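Local coordinates for type 3 secretion system chaperone PscG (Pseudomonas aeruginosa, PDB 2UWJ), which acts with its partner PscE as a cytoplasmic chaperone that keeps the type III secretion needle protein PscF from polymerising prematurely, at residues A60-N65 with P72-C77; S47-A50 with Q56-L59. One frame throughout, in Å; residues are numbered along the deposited sequence.

Contact 1: A60-N65 with P72-C77; sequences AFAHGN and PWFALC
F61 meets the ring of F74 where the chain leaves helix 55-59 and, in the manner of the helical hairpins of TPR-like folds, comes back along helix 71-80. The F61 contribution comes from its backbone and CB: the carbonyl C stands 3.6 Å from F74 CZ, while the phenyl group, with CG anti to its carbonyl carbon (chi1 -70°), leads away to pack on R42 of helix 38-51. At A62 the two backbones come closest, CA to CA with F74 at 6.4 Å. The A62 methyl sits over one face of the ring in a CH-pi contact, CB being 3.7 Å from the F74 ring centroid and 15° off its normal; A62 CA lies above the same ring nearer its rim. A type II beta turn from A62 to N65 then reverses the chain, closed by the bond from N65 N to A62 O. The turn brings the N65 side chain to the edge of the ring, its amide 80° from the ring plane. N65 ND2 is held by hydrogen bonds to E71 OE2 and W67 O, which should fix the rotation of the amide, and N65 CG rests 3.7 Å from F74 CE2.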
loop_
_atom_site.group_PDB
_atom_site.type_symbol
_atom_site.label_atom_id
_atom_site.label_comp_id
_atom_site.label_asym_id
_atom_site.label_seq_id
_atom_site.Cartn_x
_atom_site.Cartn_y
_atom_site.Cartn_z
ATOM N N ALA C 60 -7.636 25.900 6.448
ATOM C CA ALA C 60 -9.015 26.167 6.880
ATOM C C ALA C 60 -9.650 24.828 7.397
ATOM O O ALA C 60 -10.536 24.852 8.255
ATOM C CB ALA C 60 -9.853 26.736 5.718
ATOM N N PHE C 61 -9.169 23.686 6.898
ATOM C CA PHE C 61 -9.715 22.360 7.307
ATOM C C PHE C 61 -9.199 21.877 8.677
ATOM O O PHE C 61 -9.759 20.934 9.275
ATOM C CB PHE C 61 -9.392 21.316 6.234
ATOM C CG PHE C 61 -10.161 21.496 4.925
ATOM C CD1 PHE C 61 -11.543 21.330 4.881
ATOM C CD2 PHE C 61 -9.495 21.789 3.743
ATOM C CE1 PHE C 61 -12.254 21.452 3.663
ATOM C CE2 PHE C 61 -10.177 21.910 2.541
ATOM C CZ PHE C 61 -11.563 21.741 2.490
ATOM N N ALA C 62 -8.158 22.525 9.209
ATOM C CA ALA C 62 -7.618 22.118 10.530
ATOM C C ALA C 62 -8.590 22.340 11.708
ATOM O O ALA C 62 -8.588 21.563 12.687
ATOM C CB ALA C 62 -6.231 22.851 10.841
ATOM N N HIS C 63 -9.380 23.402 11.606
ATOM C CA HIS C 63 -10.414 23.784 12.604
ATOM C C HIS C 63 -11.394 22.650 12.922
ATOM O O HIS C 63 -12.210 22.357 12.083
ATOM C CB HIS C 63 -11.248 24.931 12.033
ATOM C CG HIS C 63 -10.487 26.210 11.901
ATOM N ND1 HIS C 63 -9.890 26.824 12.979
ATOM C CD2 HIS C 63 -10.210 26.984 10.821
ATOM C CE1 HIS C 63 -9.275 27.921 12.572
ATOM N NE2 HIS C 63 -9.456 28.038 11.268
ATOM N N GLY C 64 -11.273 22.026 14.089
ATOM C CA GLY C 64 -12.164 20.921 14.447
ATOM C C GLY C 64 -11.879 19.626 13.655
ATOM O O GLY C 64 -12.643 18.664 13.734
ATOM N N ASN C 65 -10.774 19.583 12.902
ATOM C CA ASN C 65 -10.449 18.399 12.097
ATOM C C ASN C 65 -10.779 17.105 12.860
ATOM O O ASN C 65 -10.213 16.828 13.926
ATOM C CB ASN C 65 -8.954 18.357 11.715
ATOM C CG ASN C 65 -8.566 16.995 11.140
ATOM O OD1 ASN C 65 -9.267 16.460 10.267
ATOM N ND2 ASN C 65 -7.458 16.445 11.610
ATOM N N PRO C 72 -0.728 15.611 9.908
ATOM C CA PRO C 72 0.596 15.944 9.365
ATOM C C PRO C 72 0.549 17.038 8.280
ATOM O O PRO C 72 1.485 17.820 8.173
ATOM C CB PRO C 72 1.100 14.606 8.789
ATOM C CG PRO C 72 0.457 13.561 9.792
ATOM C CD PRO C 72 -0.944 14.138 9.970
ATOM N N TRP C 73 -0.503 17.035 7.443
ATOM C CA TRP C 73 -0.629 18.024 6.396
ATOM C C TRP C 73 -0.732 19.416 6.994
ATOM O O TRP C 73 -0.136 20.358 6.438
ATOM C CB TRP C 73 -1.863 17.781 5.509
ATOM C CG TRP C 73 -1.780 16.462 4.854
ATOM C CD1 TRP C 73 -2.217 15.247 5.350
ATOM C CD2 TRP C 73 -1.189 16.190 3.583
ATOM N NE1 TRP C 73 -1.930 14.230 4.439
ATOM C CE2 TRP C 73 -1.305 14.795 3.347
ATOM C CE3 TRP C 73 -0.570 16.998 2.609
ATOM C CZ2 TRP C 73 -0.822 14.198 2.164
ATOM C CZ3 TRP C 73 -0.091 16.387 1.430
ATOM C CH2 TRP C 73 -0.222 15.026 1.223
ATOM N N PHE C 74 -1.459 19.577 8.095
ATOM C CA PHE C 74 -1.561 20.914 8.718
ATOM C C PHE C 74 -0.185 21.337 9.310
ATOM O O PHE C 74 0.189 22.510 9.173
ATOM C CB PHE C 74 -2.679 20.952 9.779
ATOM C CG PHE C 74 -4.014 20.468 9.241
ATOM C CD1 PHE C 74 -4.446 20.865 7.979
ATOM C CD2 PHE C 74 -4.825 19.594 9.995
ATOM C CE1 PHE C 74 -5.694 20.399 7.453
ATOM C CE2 PHE C 74 -6.055 19.130 9.487
ATOM C CZ PHE C 74 -6.486 19.525 8.228
ATOM N N ALA C 75 0.545 20.406 9.946
ATOM C CA ALA C 75 1.912 20.722 10.433
ATOM C C ALA C 75 2.771 21.207 9.206
ATOM O O ALA C 75 3.510 22.202 9.281
ATOM C CB ALA C 75 2.579 19.472 11.010
ATOM N N LEU C 76 2.668 20.502 8.083
ATOM C CA LEU C 76 3.505 20.871 6.909
ATOM C C LEU C 76 3.132 22.285 6.447
ATOM O O LEU C 76 4.026 23.076 6.055
ATOM C CB LEU C 76 3.327 19.880 5.740
ATOM C CG LEU C 76 4.023 18.496 5.977
ATOM C CD1 LEU C 76 3.552 17.484 4.933
ATOM C CD2 LEU C 76 5.520 18.642 5.940
ATOM N N CYS C 77 1.830 22.599 6.455
ATOM C CA CYS C 77 1.350 23.927 6.036
ATOM C C CYS C 77 1.899 25.023 6.977
ATOM O O CYS C 77 2.345 26.123 6.536
ATOM C CB CYS C 77 -0.197 23.964 6.025
ATOM S SG CYS C 77 -0.886 23.117 4.591
#

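Contact 2: S47-A50 with Q56-L59; sequences SSLA and QEAL
L49 and A58 mark the closest approach of the two helical backbones, their CA atoms 5.6 Å apart, a short spacing consistent with the small side chain of A58, and no hydrogen bond crosses between the segments. The contact is therefore apolar packing. From the 47-50 side, L49 reaches across with two parts of its side chain. Its CB lies 4.0 Å from A58 CB, methylene against methyl, while CD1 extends over the backbone of the facing helix. Because L49 CG stands anti to the carbonyl carbon (chi1 -72°) and CD1 continues the chain in an extended form (chi2 168°), that methyl arrives 4.0 Å from A58 N and 4.1 Å from E57 C. The methyl of A58 also faces the backbone just after L49, with A58 CB 4.2 Å from A50 N. On the solvent-exposed side, E57 adds its aliphatic base, CB being 4.2 Å from L49 CD1, whereas its carboxylate turns to a salt bridge between E57 OE1 and R54 NH1. A58 also packs on C77 of helix 71-80, while A50 lies against an apolar side chain from the chain of a different protein in the assembly. The close packing of two successive, roughly antiparallel helices is consistent with the helical hairpins of TPR-like folds, the clan in which this chaperone family is placed.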
loop_
_atom_site.group_PDB
_atom_site.type_symbol
_atom_site.label_atom_id
_atom_site.label_comp_id
_atom_site.label_asym_id
_atom_site.label_seq_id
_atom_site.Cartn_x
_atom_site.Cartn_y
_atom_site.Cartn_z
ATOM N N SER C 47 -4.087 17.864 0.066
ATOM C CA SER C 47 -2.861 17.602 -0.648
ATOM C C SER C 47 -2.769 18.520 -1.879
ATOM O O SER C 47 -1.699 19.110 -2.167
ATOM C CB SER C 47 -2.789 16.131 -1.088
ATOM O OG SER C 47 -1.637 15.915 -1.890
ATOM N N SER C 48 -3.873 18.651 -2.607
ATOM C CA SER C 48 -3.880 19.473 -3.811
ATOM C C SER C 48 -3.590 20.937 -3.449
ATOM O O SER C 48 -2.772 21.582 -4.096
ATOM C CB SER C 48 -5.240 19.433 -4.505
ATOM O OG SER C 48 -5.218 20.360 -5.571
ATOM N N LEU C 49 -4.258 21.441 -2.406
ATOM C CA LEU C 49 -4.031 22.830 -1.996
ATOM C C LEU C 49 -2.594 23.025 -1.474
ATOM O O LEU C 49 -1.892 23.955 -1.888
ATOM C CB LEU C 49 -5.053 23.240 -0.945
ATOM C CG LEU C 49 -6.479 23.428 -1.490
ATOM C CD1 LEU C 49 -7.407 23.524 -0.262
ATOM C CD2 LEU C 49 -6.602 24.746 -2.386
ATOM N N ALA C 50 -2.131 22.134 -0.603
ATOM C CA ALA C 50 -0.795 22.293 -0.049
ATOM C C ALA C 50 0.266 22.195 -1.151
ATOM O O ALA C 50 1.251 22.964 -1.123
ATOM C CB ALA C 50 -0.502 21.268 1.043
ATOM N N GLN C 56 -2.806 28.496 3.487
ATOM C CA GLN C 56 -3.870 29.035 4.320
ATOM C C GLN C 56 -5.208 28.362 4.001
ATOM O O GLN C 56 -5.977 28.050 4.896
ATOM C CB GLN C 56 -3.956 30.582 4.169
ATOM C CG GLN C 56 -2.957 31.328 5.092
ATOM C CD GLN C 56 -3.286 31.196 6.603
ATOM O OE1 GLN C 56 -4.248 30.505 7.016
ATOM N NE2 GLN C 56 -2.484 31.869 7.434
ATOM N N GLU C 57 -5.489 28.140 2.730
ATOM C CA GLU C 57 -6.745 27.482 2.390
ATOM C C GLU C 57 -6.722 26.008 2.882
ATOM O O GLU C 57 -7.744 25.503 3.362
ATOM C CB GLU C 57 -6.994 27.550 0.884
ATOM C CG GLU C 57 -7.195 29.035 0.361
ATOM C CD GLU C 57 -7.059 29.065 -1.151
ATOM O OE1 GLU C 57 -8.031 28.754 -1.872
ATOM O OE2 GLU C 57 -5.928 29.356 -1.593
ATOM N N ALA C 58 -5.577 25.329 2.771
ATOM C CA ALA C 58 -5.505 23.941 3.263
ATOM C C ALA C 58 -5.742 23.957 4.768
ATOM O O ALA C 58 -6.451 23.099 5.296
ATOM C CB ALA C 58 -4.126 23.276 2.903
ATOM N N LEU C 59 -5.214 24.973 5.452
ATOM C CA LEU C 59 -5.357 25.072 6.898
ATOM C C LEU C 59 -6.776 25.432 7.353
ATOM O O LEU C 59 -7.100 25.268 8.512
ATOM C CB LEU C 59 -4.356 26.080 7.487
ATOM C CG LEU C 59 -2.949 25.512 7.760
ATOM C CD1 LEU C 59 -2.019 26.733 8.033
ATOM C CD2 LEU C 59 -2.954 24.510 9.016
#

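How the contacts relate
Read from the N terminus, the chain first closes contact 2, in which 47-50 on helix 38-51 meets 56-59 after a connection of only five residues. It then closes contact 1, where 60-65 meets 72-77 with six residues between. The loops follow in series, neither nested nor crossed, and helix 55-59 runs directly into the segment that opens contact 1. The centres of the two contacts lie about 8 Å apart and they touch: F74 CE1 packs 3.5 Å from A58 O, and L59 CG lies 3.6 Å from C77 CB. Successive local closures thus join helices 38-51, 55-59 and 71-80 into one continuous packed unit.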